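Local coordinates for protein serine protease pet (Escherichia coli, PDB 4OM9) that acts as a secreted autotransporter enterotoxin and serine protease of enteroaggregative strains, probably attacking the host cytoskeletal protein alpha-fodrin, at residues 261-266 with 301-306; 295-300 with 314-319; 655-660 with 676-681; 865-870 with 895-900; 871-876 with 904-909. All coordinates share one frame; numbering follows the deposited sequence.

In the fold
The five contacts sample a long parallel beta-helix, the stalk expected of an autotransporter passenger domain, from near its N-terminal end to its far end. Interactions 1 and 2 are neighbours, with centres 10 Å apart, and they interlock along the chain: strand 258-262 pairs with 294-298, which pairs in turn with 316-318. Interaction 3 lies midway along the stalk, its centre 62 Å from that of interaction 2. Interactions 4 and 5, centres 14 Å apart, also alternate in sequence and touch through Val-905 and Leu-875; their centres are 44 and 45 Å from that of interaction 3. Each joins parts of the stalk or its last coils, and illustrates how the scaffold is built.

Interaction 1 of 5, residues 261-266 with 301-306; sequences VNIDNN and GKISLK
Lys-302 and Asn-266 make the polar link between 261-266 and 301-306: Lys-302 N donates to Asn-266 O over 2.9 Å in a nearly straight bond (170°). The carbonyl belongs to the last residue of a type I' turn running from Ile-263 to Asn-266. That turn is closed by Asn-266 N, bound to Ile-263 O at 2.9 Å, and the same oxygen receives a second, weak bond from Asn-266 ND2.

Close backbone packing accompanies the bond. Gly-301 CA lies 3.7 Å from Asn-265 CA and 3.4 Å from Asn-266 O, an approach eased by the lack of a side chain at this glycine, whose phi of 122° also favours it.

The apolar part belongs to two isoleucines. CD1 of Ile-263 reaches CG1 of Ile-303 at 3.6 Å, the two side chains crossing at about a right angle. With Ile-263 CG2 anti to the backbone N (CG1 chi1 -55°), that methyl packs on Gly-301 CA at 3.8 Å.

In the wider fold, the turn carries the chain from strand 258-262 to strand 267-271, the partner of 301-305 in one face of the helix, while Phe-297 of the adjoining strand 294-298 touches both isoleucines.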
# COMPACT_ATOMS: atom_id res chain seq x y z
N VAL A 261 23.90 -29.30 -29.07
CA VAL A 261 24.66 -30.36 -28.43
C VAL A 261 23.71 -31.35 -27.79
O VAL A 261 23.05 -31.05 -26.79
CB VAL A 261 25.62 -29.84 -27.37
CG1 VAL A 261 26.51 -30.97 -26.90
CG2 VAL A 261 26.45 -28.69 -27.94
N ASN A 262 23.60 -32.51 -28.42
CA ASN A 262 22.76 -33.58 -27.91
C ASN A 262 23.52 -34.44 -26.93
O ASN A 262 24.30 -35.31 -27.32
CB ASN A 262 22.23 -34.42 -29.07
CG ASN A 262 21.29 -33.65 -29.95
OD1 ASN A 262 20.22 -33.22 -29.50
ND2 ASN A 262 21.67 -33.45 -31.20
N ILE A 263 23.28 -34.18 -25.65
CA ILE A 263 23.97 -34.88 -24.59
C ILE A 263 23.20 -36.14 -24.21
O ILE A 263 23.81 -37.18 -23.96
CB ILE A 263 24.16 -33.98 -23.37
CG1 ILE A 263 24.87 -32.69 -23.77
CG2 ILE A 263 24.95 -34.69 -22.27
CD1 ILE A 263 25.28 -31.85 -22.58
N ASP A 264 21.88 -36.03 -24.18
CA ASP A 264 21.00 -37.19 -24.03
C ASP A 264 21.36 -38.06 -22.83
O ASP A 264 21.55 -39.27 -22.97
CB ASP A 264 21.02 -38.04 -25.30
CG ASP A 264 20.62 -37.26 -26.54
OD1 ASP A 264 21.02 -36.08 -26.67
OD2 ASP A 264 19.90 -37.82 -27.40
N ASN A 265 21.49 -37.44 -21.66
CA ASN A 265 21.83 -38.13 -20.41
C ASN A 265 23.24 -38.68 -20.35
O ASN A 265 23.62 -39.30 -19.37
CB ASN A 265 20.85 -39.26 -20.13
CG ASN A 265 19.52 -38.77 -19.60
OD1 ASN A 265 19.37 -37.59 -19.26
ND2 ASN A 265 18.54 -39.67 -19.51
N ASN A 266 24.03 -38.45 -21.40
CA ASN A 266 25.42 -38.88 -21.36
C ASN A 266 26.29 -37.78 -20.78
O ASN A 266 25.83 -36.98 -19.96
CB ASN A 266 25.89 -39.30 -22.74
CG ASN A 266 25.12 -40.48 -23.29
OD1 ASN A 266 25.20 -41.58 -22.75
ND2 ASN A 266 24.36 -40.25 -24.36
N GLY A 301 21.95 -34.44 -18.91
CA GLY A 301 23.25 -35.09 -18.85
C GLY A 301 24.31 -34.28 -18.14
O GLY A 301 24.01 -33.31 -17.46
N LYS A 302 25.56 -34.68 -18.29
CA LYS A 302 26.64 -34.01 -17.59
C LYS A 302 27.53 -33.29 -18.57
O LYS A 302 27.75 -33.76 -19.68
CB LYS A 302 27.45 -35.01 -16.76
CG LYS A 302 28.66 -34.40 -16.04
CD LYS A 302 29.55 -35.48 -15.41
CE LYS A 302 30.89 -34.92 -14.98
NZ LYS A 302 31.73 -35.93 -14.26
N ILE A 303 28.01 -32.13 -18.15
CA ILE A 303 28.93 -31.32 -18.92
C ILE A 303 30.21 -31.21 -18.13
O ILE A 303 30.22 -30.68 -17.03
CB ILE A 303 28.36 -29.89 -19.18
CG1 ILE A 303 27.16 -29.95 -20.12
CG2 ILE A 303 29.44 -28.96 -19.74
CD1 ILE A 303 26.57 -28.60 -20.42
N SER A 304 31.31 -31.72 -18.68
CA SER A 304 32.58 -31.64 -17.97
C SER A 304 33.61 -30.80 -18.69
O SER A 304 33.87 -31.00 -19.87
CB SER A 304 33.15 -33.04 -17.73
OG SER A 304 34.36 -32.94 -17.00
N LEU A 305 34.23 -29.87 -17.96
CA LEU A 305 35.25 -28.99 -18.53
C LEU A 305 36.66 -29.43 -18.09
O LEU A 305 36.91 -29.57 -16.88
CB LEU A 305 34.99 -27.54 -18.09
CG LEU A 305 34.09 -26.65 -18.94
CD1 LEU A 305 32.90 -27.41 -19.49
CD2 LEU A 305 33.65 -25.44 -18.14
N LYS A 306 37.55 -29.66 -19.07
CA LYS A 306 38.94 -30.04 -18.80
C LYS A 306 39.84 -28.84 -18.58
O LYS A 306 41.02 -28.99 -18.29
CB LYS A 306 39.52 -30.86 -19.96
CG LYS A 306 38.58 -31.85 -20.60
CD LYS A 306 38.77 -31.87 -22.12
CE LYS A 306 39.84 -32.84 -22.56
NZ LYS A 306 39.92 -32.87 -24.05

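Interaction 2 of 5, residues 295-300 with 314-319; sequences LVFSGG and GGFIFD
Phe-297 turns the rim of its ring onto Phe-316 in a T-shaped pair: its CE2 sits over one face of the Phe-316 ring, 3.4 Å from CD1, with the planes at 75°. Leu-295 CD1 lies at the edge of that same Phe-316 ring, 4.0 Å from CE1. Phe-318 receives Phe-297 CD2 over a face, toward the rim and 3.7 Å from CE2. These two rings point the same way but are inclined at 33°. Alternation along the strands puts all three phenylalanines on one side of the sheet; Val-296 and Ile-317 meet on the other, CG1 to CG2 at 4.1 Å.

Parallel backbone bonds hold the strands together, including Ile-317 N to Leu-295 O (3.0 Å) and Phe-297 N to Ile-317 O (2.8 Å). Past the strand end, Asp-319 OD2 takes Gly-299 N at 3.2 Å, approached from above the carboxylate plane, while its OD1 accepts from Tyr-324 OH.

The chemistry is therefore divided: an aromatic cluster, continued by the stacked Phe-336, fills the interior of the coil with carbon, while the carboxylate supplies an acceptor for Gly-299 N just past the strand end.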
# COMPACT_ATOMS: atom_id res chain seq x y z
N LEU A 295 26.10 -22.74 -27.25
CA LEU A 295 26.02 -24.18 -27.11
C LEU A 295 24.64 -24.48 -26.57
O LEU A 295 24.35 -24.22 -25.40
CB LEU A 295 27.12 -24.73 -26.20
CG LEU A 295 28.53 -24.37 -26.65
CD1 LEU A 295 29.60 -25.08 -25.78
CD2 LEU A 295 28.73 -24.70 -28.12
N VAL A 296 23.79 -25.03 -27.43
CA VAL A 296 22.41 -25.30 -27.08
C VAL A 296 22.28 -26.76 -26.71
O VAL A 296 22.20 -27.63 -27.59
CB VAL A 296 21.47 -24.94 -28.24
CG1 VAL A 296 20.02 -25.12 -27.84
CG2 VAL A 296 21.72 -23.51 -28.69
N PHE A 297 22.26 -27.02 -25.40
CA PHE A 297 22.28 -28.37 -24.85
C PHE A 297 20.90 -28.98 -24.78
O PHE A 297 19.94 -28.30 -24.45
CB PHE A 297 22.90 -28.36 -23.45
CG PHE A 297 24.32 -27.85 -23.42
CD1 PHE A 297 25.35 -28.60 -23.97
CD2 PHE A 297 24.61 -26.63 -22.84
CE1 PHE A 297 26.65 -28.14 -23.94
CE2 PHE A 297 25.91 -26.16 -22.81
CZ PHE A 297 26.93 -26.92 -23.37
N SER A 298 20.79 -30.27 -25.07
CA SER A 298 19.49 -30.93 -25.00
C SER A 298 19.64 -32.36 -24.51
O SER A 298 20.70 -32.96 -24.62
CB SER A 298 18.80 -30.90 -26.36
OG SER A 298 19.63 -31.45 -27.36
N GLY A 299 18.56 -32.89 -23.93
CA GLY A 299 18.52 -34.27 -23.48
C GLY A 299 18.92 -34.50 -22.04
O GLY A 299 18.75 -35.60 -21.51
N GLY A 300 19.45 -33.46 -21.39
CA GLY A 300 19.97 -33.60 -20.04
C GLY A 300 21.37 -34.20 -20.08
O GLY A 300 21.91 -34.45 -21.15
N GLY A 314 29.39 -16.43 -27.48
CA GLY A 314 28.43 -17.48 -27.19
C GLY A 314 28.21 -17.68 -25.69
O GLY A 314 28.98 -17.17 -24.88
N GLY A 315 27.16 -18.42 -25.33
CA GLY A 315 26.89 -18.83 -23.97
C GLY A 315 26.11 -20.14 -23.91
O GLY A 315 25.86 -20.76 -24.94
N PHE A 316 25.72 -20.55 -22.70
CA PHE A 316 25.00 -21.81 -22.49
C PHE A 316 23.50 -21.67 -22.57
O PHE A 316 22.89 -20.85 -21.87
CB PHE A 316 25.35 -22.42 -21.13
CG PHE A 316 26.74 -23.00 -21.04
CD1 PHE A 316 27.50 -23.20 -22.18
CD2 PHE A 316 27.26 -23.38 -19.80
CE1 PHE A 316 28.78 -23.75 -22.09
CE2 PHE A 316 28.54 -23.92 -19.69
CZ PHE A 316 29.30 -24.11 -20.84
N ILE A 317 22.88 -22.50 -23.40
CA ILE A 317 21.43 -22.52 -23.49
C ILE A 317 20.95 -23.93 -23.26
O ILE A 317 21.44 -24.86 -23.89
CB ILE A 317 20.94 -22.00 -24.86
CG1 ILE A 317 21.32 -20.53 -25.05
CG2 ILE A 317 19.42 -22.22 -25.01
CD1 ILE A 317 20.77 -19.91 -26.40
N PHE A 318 19.99 -24.08 -22.35
CA PHE A 318 19.50 -25.39 -21.96
C PHE A 318 18.04 -25.54 -22.33
O PHE A 318 17.29 -24.57 -22.24
CB PHE A 318 19.66 -25.60 -20.45
CG PHE A 318 21.09 -25.68 -20.01
CD1 PHE A 318 21.79 -24.53 -19.70
CD2 PHE A 318 21.73 -26.90 -19.91
CE1 PHE A 318 23.11 -24.61 -19.31
CE2 PHE A 318 23.04 -26.98 -19.52
CZ PHE A 318 23.73 -25.84 -19.22
N ASP A 319 17.64 -26.74 -22.72
CA ASP A 319 16.25 -27.00 -23.10
C ASP A 319 15.38 -27.13 -21.85
O ASP A 319 15.81 -26.79 -20.75
CB ASP A 319 16.15 -28.25 -23.97
CG ASP A 319 16.61 -29.50 -23.25
OD1 ASP A 319 17.27 -29.37 -22.21
OD2 ASP A 319 16.32 -30.61 -23.74

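Interaction 3 of 5, residues 655-660 with 676-681; sequences IMATDG and SSLDRT
Asp-659 and Arg-680 form a two-pronged salt bridge across the ends of two parallel strands, both on backbone with positive phi, an uncommon setting for residues other than glycine. Arg-680 NE reaches Asp-659 OD1 at 3.0 Å in a weak bond, and NH2 reaches OD2 at 3.1 Å, from above the carboxylate plane. Carboxylate and guanidinium are turned 63° apart, so the pairing is far from coplanar. The bend at chi3 (-62°), which sets NE, lets the arginine lie alongside the aspartate. Its remaining nitrogen, NH1, is 2.8 Å from Asp-679 OD2, so the guanidinium bridges two acids; Asp-679 OD1 in turn bonds Thr-700 OG1. The likely effect is to offset repulsion between these carboxylates.

Thr-681 adds a side-chain bond below the salt bridge: its OG1 donates to Asp-659 O at 2.8 Å, and its CG2 rests against Ala-657 CB at 3.7 Å. At the opposite end of the pairing a serine hydroxyl stands in for a backbone carbonyl, Ile-655 N donating to Ser-676 OG at 3.0 Å. Between these ends regular parallel bonding runs, for instance Ala-657 N to Ser-677 O at 3.0 Å. Leu-678 CD1 meets Ile-655 CG2 at 4.1 Å, and Ile-662 packs against both residues and Thr-681 as well.

The salt-bridged corner is a feature of this particular contact. Parallel, in-register pairing of strands from successive coils, with apolar residues stacked inside, is characteristic of the parallel beta-helix that forms autotransporter passenger stalks.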
# COMPACT_ATOMS: atom_id res chain seq x y z
N ILE A 655 -4.81 -3.78 21.17
CA ILE A 655 -3.63 -3.16 21.76
C ILE A 655 -3.43 -3.50 23.25
O ILE A 655 -4.25 -3.15 24.13
CB ILE A 655 -3.67 -1.62 21.59
CG1 ILE A 655 -3.94 -1.23 20.12
CG2 ILE A 655 -2.39 -1.00 22.11
CD1 ILE A 655 -3.64 0.23 19.77
N MET A 656 -2.32 -4.18 23.54
CA MET A 656 -1.87 -4.39 24.91
C MET A 656 -0.62 -3.56 25.15
O MET A 656 0.43 -3.82 24.57
CB MET A 656 -1.56 -5.86 25.19
CG MET A 656 -2.63 -6.81 24.75
SD MET A 656 -2.05 -8.52 24.67
CE MET A 656 -3.55 -9.37 24.18
N ALA A 657 -0.73 -2.57 26.03
CA ALA A 657 0.35 -1.62 26.22
C ALA A 657 0.67 -1.37 27.69
O ALA A 657 -0.19 -1.47 28.55
CB ALA A 657 0.00 -0.29 25.50
N THR A 658 1.92 -1.04 27.97
CA THR A 658 2.33 -0.63 29.30
C THR A 658 3.10 0.67 29.14
O THR A 658 4.06 0.73 28.36
CB THR A 658 3.20 -1.72 29.99
OG1 THR A 658 2.41 -2.89 30.23
CG2 THR A 658 3.74 -1.21 31.32
N ASP A 659 2.67 1.71 29.86
CA ASP A 659 3.25 3.05 29.72
C ASP A 659 3.26 3.58 28.28
O ASP A 659 2.47 3.14 27.45
CB ASP A 659 4.65 3.07 30.30
CG ASP A 659 4.66 2.73 31.79
OD1 ASP A 659 3.92 3.38 32.56
OD2 ASP A 659 5.39 1.80 32.19
N GLY A 660 4.16 4.52 28.00
CA GLY A 660 4.25 5.16 26.69
C GLY A 660 3.02 6.02 26.44
O GLY A 660 2.46 6.61 27.38
N SER A 676 -8.41 -5.01 24.26
CA SER A 676 -7.36 -4.03 24.53
C SER A 676 -7.16 -3.77 26.02
O SER A 676 -8.12 -3.59 26.78
CB SER A 676 -7.65 -2.72 23.80
OG SER A 676 -7.36 -2.83 22.42
N SER A 677 -5.90 -3.73 26.42
CA SER A 677 -5.54 -3.50 27.81
C SER A 677 -4.44 -2.44 27.92
O SER A 677 -3.30 -2.67 27.51
CB SER A 677 -5.12 -4.82 28.45
OG SER A 677 -3.95 -4.65 29.23
N LEU A 678 -4.78 -1.28 28.45
CA LEU A 678 -3.83 -0.19 28.61
C LEU A 678 -3.55 0.06 30.10
O LEU A 678 -4.45 0.39 30.89
CB LEU A 678 -4.37 1.08 27.96
CG LEU A 678 -4.32 1.31 26.45
CD1 LEU A 678 -4.15 0.03 25.62
CD2 LEU A 678 -5.54 2.10 25.97
N ASP A 679 -2.29 -0.11 30.49
CA ASP A 679 -1.91 0.12 31.88
C ASP A 679 -0.95 1.29 31.96
O ASP A 679 0.19 1.18 31.54
CB ASP A 679 -1.27 -1.12 32.48
CG ASP A 679 -0.94 -0.95 33.95
OD1 ASP A 679 -1.46 0.01 34.56
OD2 ASP A 679 -0.17 -1.76 34.51
N ARG A 680 -1.42 2.41 32.51
CA ARG A 680 -0.66 3.65 32.55
C ARG A 680 -0.37 4.11 31.13
O ARG A 680 0.64 4.75 30.84
CB ARG A 680 0.64 3.47 33.36
CG ARG A 680 0.41 2.74 34.68
CD ARG A 680 1.65 2.70 35.57
NE ARG A 680 2.77 1.99 34.96
CZ ARG A 680 2.88 0.67 34.88
NH1 ARG A 680 1.91 -0.12 35.34
NH2 ARG A 680 3.94 0.13 34.33
N THR A 681 -1.28 3.77 30.23
CA THR A 681 -1.11 4.09 28.82
C THR A 681 -2.17 5.06 28.29
O THR A 681 -3.26 4.65 27.90
CB THR A 681 -1.09 2.79 27.96
OG1 THR A 681 0.08 2.01 28.28
CG2 THR A 681 -1.10 3.12 26.44

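Interaction 4 of 5, residues 865-870 with 895-900; sequences KNKLEG and VKAPEN
Lys-867 folds down over Ala-897 and Pro-898, and its aliphatic chain makes the close-packed half of this contact. Successive bends at chi2, chi3 and chi4, all near 70°, curl the lysine back on itself instead of letting it extend. Its CD lies 3.5 Å from Pro-898 CD and also touches the methyl of Ala-897. Farther out, CE rests against Pro-898 CG, while CG packs on Asn-900 CA at 3.5 Å, so the methylenes lie across the proline and the chain that follows it. Pro-898 is also backed by the other segment's main chain, with its CD 3.4 Å from Lys-865 O. Less comfortable within this packed part is Glu-869, whose OE2 faces Asn-900 OD1 at 3.2 Å, two acceptors on planes 74° apart; its OE1 is buried without a partner in the model. The lysine's curl delivers NZ to Pro-898 O, but the modelled separation is too short to be trusted in detail.

Toward the solvent side the packing thins. NZ makes a salt bridge of 3.2 Å to OE1 of the exposed Glu-899, the two side chains crossing at about a right angle, though its detail shares the uncertainty in NZ. The side chain of Lys-896 leads away from the contact.

Neither segment forms a regular strand, yet Lys-865 bonds through its backbone to Val-840 and Ala-897 to Ser-931. Such links between neighbouring coils, spaced some 25 to 35 residues along the chain, are consistent with the irregular last turns of a passenger beta-helix.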
# COMPACT_ATOMS: atom_id res chain seq x y z
N LYS A 865 -33.79 22.09 34.73
CA LYS A 865 -33.82 23.53 34.98
C LYS A 865 -34.71 24.29 34.01
O LYS A 865 -35.39 25.24 34.40
CB LYS A 865 -32.39 24.09 34.94
CG LYS A 865 -32.23 25.42 35.66
CD LYS A 865 -30.76 25.80 35.79
CE LYS A 865 -30.23 26.44 34.52
NZ LYS A 865 -30.77 27.81 34.30
N ASN A 866 -34.71 23.87 32.74
CA ASN A 866 -35.44 24.60 31.70
C ASN A 866 -36.48 23.76 30.94
O ASN A 866 -36.72 23.98 29.76
CB ASN A 866 -34.46 25.23 30.72
CG ASN A 866 -33.75 26.45 31.30
OD1 ASN A 866 -34.39 27.33 31.88
ND2 ASN A 866 -32.43 26.48 31.18
N LYS A 867 -37.06 22.79 31.64
CA LYS A 867 -38.32 22.17 31.26
C LYS A 867 -38.35 21.43 29.92
O LYS A 867 -37.34 20.91 29.46
CB LYS A 867 -39.44 23.22 31.27
CG LYS A 867 -39.96 23.58 32.66
CD LYS A 867 -38.98 24.42 33.46
CE LYS A 867 -38.83 25.82 32.86
NZ LYS A 867 -40.07 26.62 33.00
N LEU A 868 -39.54 21.40 29.32
CA LEU A 868 -39.86 20.59 28.15
C LEU A 868 -39.60 19.11 28.42
O LEU A 868 -38.48 18.63 28.30
CB LEU A 868 -39.07 21.04 26.92
CG LEU A 868 -39.35 20.21 25.66
CD1 LEU A 868 -40.84 20.18 25.35
CD2 LEU A 868 -38.57 20.74 24.47
N GLU A 869 -40.66 18.38 28.78
CA GLU A 869 -40.56 16.96 29.06
C GLU A 869 -41.42 16.15 28.10
O GLU A 869 -41.88 16.68 27.08
CB GLU A 869 -40.96 16.67 30.51
CG GLU A 869 -39.92 17.08 31.55
CD GLU A 869 -39.73 18.58 31.67
OE1 GLU A 869 -38.73 19.01 32.27
OE2 GLU A 869 -40.58 19.34 31.16
N GLY A 870 -41.64 14.87 28.40
CA GLY A 870 -42.30 13.97 27.47
C GLY A 870 -43.45 13.14 28.02
O GLY A 870 -43.89 13.35 29.15
N VAL A 895 -37.46 17.07 42.04
CA VAL A 895 -37.06 17.84 40.86
C VAL A 895 -37.17 19.34 41.11
O VAL A 895 -37.49 19.77 42.22
CB VAL A 895 -37.90 17.50 39.59
CG1 VAL A 895 -37.98 15.99 39.35
CG2 VAL A 895 -39.27 18.09 39.70
N LYS A 896 -36.89 20.13 40.07
CA LYS A 896 -36.94 21.59 40.16
C LYS A 896 -37.16 22.26 38.80
O LYS A 896 -36.32 23.05 38.35
CB LYS A 896 -35.66 22.14 40.79
CG LYS A 896 -35.73 22.38 42.30
CD LYS A 896 -34.62 23.32 42.75
CE LYS A 896 -34.66 23.58 44.24
NZ LYS A 896 -34.24 22.40 45.04
N ALA A 897 -38.28 21.96 38.15
CA ALA A 897 -38.62 22.57 36.86
C ALA A 897 -39.68 23.65 37.02
O ALA A 897 -40.86 23.34 37.20
CB ALA A 897 -39.09 21.51 35.88
N PRO A 898 -39.27 24.93 36.96
CA PRO A 898 -40.13 26.10 37.19
C PRO A 898 -41.32 26.21 36.23
O PRO A 898 -41.15 26.07 35.02
CB PRO A 898 -39.17 27.28 36.99
CG PRO A 898 -38.01 26.73 36.23
CD PRO A 898 -37.88 25.32 36.69
N GLU A 899 -42.50 26.45 36.79
CA GLU A 899 -43.76 26.62 36.04
C GLU A 899 -44.14 25.39 35.22
O GLU A 899 -45.27 24.91 35.31
CB GLU A 899 -43.67 27.86 35.14
CG GLU A 899 -44.76 27.93 34.07
CD GLU A 899 -44.25 27.55 32.70
OE1 GLU A 899 -43.03 27.69 32.46
OE2 GLU A 899 -45.06 27.12 31.85
N ASN A 900 -43.19 24.91 34.42
CA ASN A 900 -43.31 23.68 33.64
C ASN A 900 -44.35 23.74 32.53
O ASN A 900 -45.39 24.39 32.66
CB ASN A 900 -43.62 22.49 34.56
CG ASN A 900 -43.17 21.17 33.97
OD1 ASN A 900 -42.27 21.13 33.13
ND2 ASN A 900 -43.80 20.09 34.40

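Interaction 5 of 5, residues 871-876 with 904-909; sequences ANNLLL and DVFKTE
Leu-875 carries CG anti to its backbone N, and Phe-906 carries CG, the root of its ring, anti to its carbonyl carbon; chi2 of Leu-875 (139°, off the usual staggered values) then carries CD1 over the phenyl ring. The result is a CH-pi contact in which Leu-875 CD1 stands 3.7 Å from the ring centroid, only 16° off the normal. The approach begins nearer the backbone, where Leu-875 CB comes within 3.4 Å of Phe-906 CD1. The amide end of Asn-873 lies over the opposite face; its CB comes within 3.8 Å of Phe-906 CD1 near the rim. Leu-874 N sits at the ring edge, so a short run of one segment wraps round the aromatic group.

Polar contact is sparser. Lys-907 N donates to Asn-872 O at 3.0 Å, and the carbonyl points almost straight at the donor, although the bond is bent at the hydrogen. The same oxygen is 3.5 Å from Phe-906 CA, a CA-H...O contact that supplements the bond. Farther along, Leu-874 CD2 grazes Glu-909 CG at 4.2 Å, the side chains crossing at about a right angle.

The two backbones run 84° apart, so they cross instead of pairing as strands. The partners around them are loops; both segments belong to the irregular chain after strand 794-796. Within it, Trp-933 meets the Phe-906 ring edge-to-face, Leu-894 and Val-895 touch Leu-875, and Val-905 leans on Glu-869, placing the phenyl ring among several loops at the far end of the stalk.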
# COMPACT_ATOMS: atom_id res chain seq x y z
N ALA A 871 -43.92 12.19 27.22
CA ALA A 871 -45.08 11.36 27.57
C ALA A 871 -44.69 10.09 28.34
O ALA A 871 -43.59 9.57 28.17
CB ALA A 871 -45.86 11.00 26.31
N ASN A 872 -45.61 9.63 29.19
CA ASN A 872 -45.47 8.44 30.05
C ASN A 872 -44.53 8.63 31.25
O ASN A 872 -44.96 9.12 32.30
CB ASN A 872 -45.01 7.23 29.23
CG ASN A 872 -46.07 6.15 29.15
OD1 ASN A 872 -46.19 5.32 30.05
ND2 ASN A 872 -46.84 6.17 28.07
N ASN A 873 -43.28 8.22 31.09
CA ASN A 873 -42.25 8.31 32.15
C ASN A 873 -42.59 7.54 33.43
O ASN A 873 -43.63 6.89 33.52
CB ASN A 873 -41.97 9.77 32.50
CG ASN A 873 -41.46 10.57 31.31
OD1 ASN A 873 -41.20 10.02 30.25
ND2 ASN A 873 -41.32 11.87 31.50
N LEU A 874 -41.69 7.64 34.41
CA LEU A 874 -41.82 6.92 35.67
C LEU A 874 -40.86 7.42 36.74
O LEU A 874 -39.75 6.91 36.87
CB LEU A 874 -41.59 5.42 35.47
CG LEU A 874 -42.82 4.52 35.49
CD1 LEU A 874 -42.43 3.08 35.81
CD2 LEU A 874 -43.87 5.05 36.47
N LEU A 875 -41.28 8.41 37.52
CA LEU A 875 -40.43 8.95 38.58
C LEU A 875 -40.63 8.18 39.88
O LEU A 875 -41.40 8.58 40.75
CB LEU A 875 -40.72 10.44 38.80
CG LEU A 875 -39.67 11.27 39.54
CD1 LEU A 875 -39.50 12.64 38.88
CD2 LEU A 875 -40.03 11.44 41.01
N LEU A 876 -39.70 7.24 40.21
CA LEU A 876 -39.62 6.35 41.46
C LEU A 876 -38.63 6.59 42.74
O LEU A 876 -38.31 7.72 42.98
CB LEU A 876 -39.44 4.92 41.00
CG LEU A 876 -40.56 4.36 40.14
CD1 LEU A 876 -41.88 4.77 40.73
CD2 LEU A 876 -40.46 4.81 38.70
N ASP A 904 -48.29 15.96 33.64
CA ASP A 904 -48.42 14.55 33.31
C ASP A 904 -47.22 14.04 32.53
O ASP A 904 -47.36 13.31 31.54
CB ASP A 904 -49.70 14.32 32.52
CG ASP A 904 -49.98 15.43 31.53
OD1 ASP A 904 -49.01 16.00 30.99
OD2 ASP A 904 -51.16 15.76 31.30
N VAL A 905 -46.03 14.44 32.97
CA VAL A 905 -44.78 13.98 32.37
C VAL A 905 -44.15 12.95 33.29
O VAL A 905 -42.97 12.62 33.16
CB VAL A 905 -43.82 15.15 32.13
CG1 VAL A 905 -44.40 16.09 31.08
CG2 VAL A 905 -43.54 15.90 33.42
N PHE A 906 -44.95 12.45 34.24
CA PHE A 906 -44.62 11.30 35.07
C PHE A 906 -45.93 10.62 35.48
O PHE A 906 -46.20 10.45 36.66
CB PHE A 906 -43.82 11.71 36.32
CG PHE A 906 -42.52 12.39 36.00
CD1 PHE A 906 -41.39 11.65 35.70
CD2 PHE A 906 -42.42 13.77 36.00
CE1 PHE A 906 -40.19 12.28 35.41
CE2 PHE A 906 -41.22 14.40 35.71
CZ PHE A 906 -40.11 13.66 35.41
N LYS A 907 -46.71 10.23 34.47
CA LYS A 907 -48.09 9.76 34.64
C LYS A 907 -48.31 8.73 35.75
O LYS A 907 -47.39 7.99 36.11
CB LYS A 907 -48.60 9.18 33.31
CG LYS A 907 -50.12 9.07 33.22
CD LYS A 907 -50.57 8.27 32.00
CE LYS A 907 -52.08 8.07 32.00
NZ LYS A 907 -52.55 7.32 30.81
N THR A 908 -49.53 8.70 36.29
CA THR A 908 -49.87 7.83 37.41
C THR A 908 -50.07 6.37 37.00
O THR A 908 -51.12 5.99 36.48
CB THR A 908 -51.16 8.32 38.11
OG1 THR A 908 -51.06 9.72 38.37
CG2 THR A 908 -51.36 7.57 39.43
N GLU A 909 -49.05 5.56 37.26
CA GLU A 909 -49.09 4.13 36.99
C GLU A 909 -49.04 3.36 38.31
O GLU A 909 -47.99 3.25 38.93
CB GLU A 909 -47.92 3.71 36.09
CG GLU A 909 -47.72 4.59 34.87
CD GLU A 909 -48.76 4.35 33.78
OE1 GLU A 909 -48.77 5.12 32.79
OE2 GLU A 909 -49.56 3.40 33.92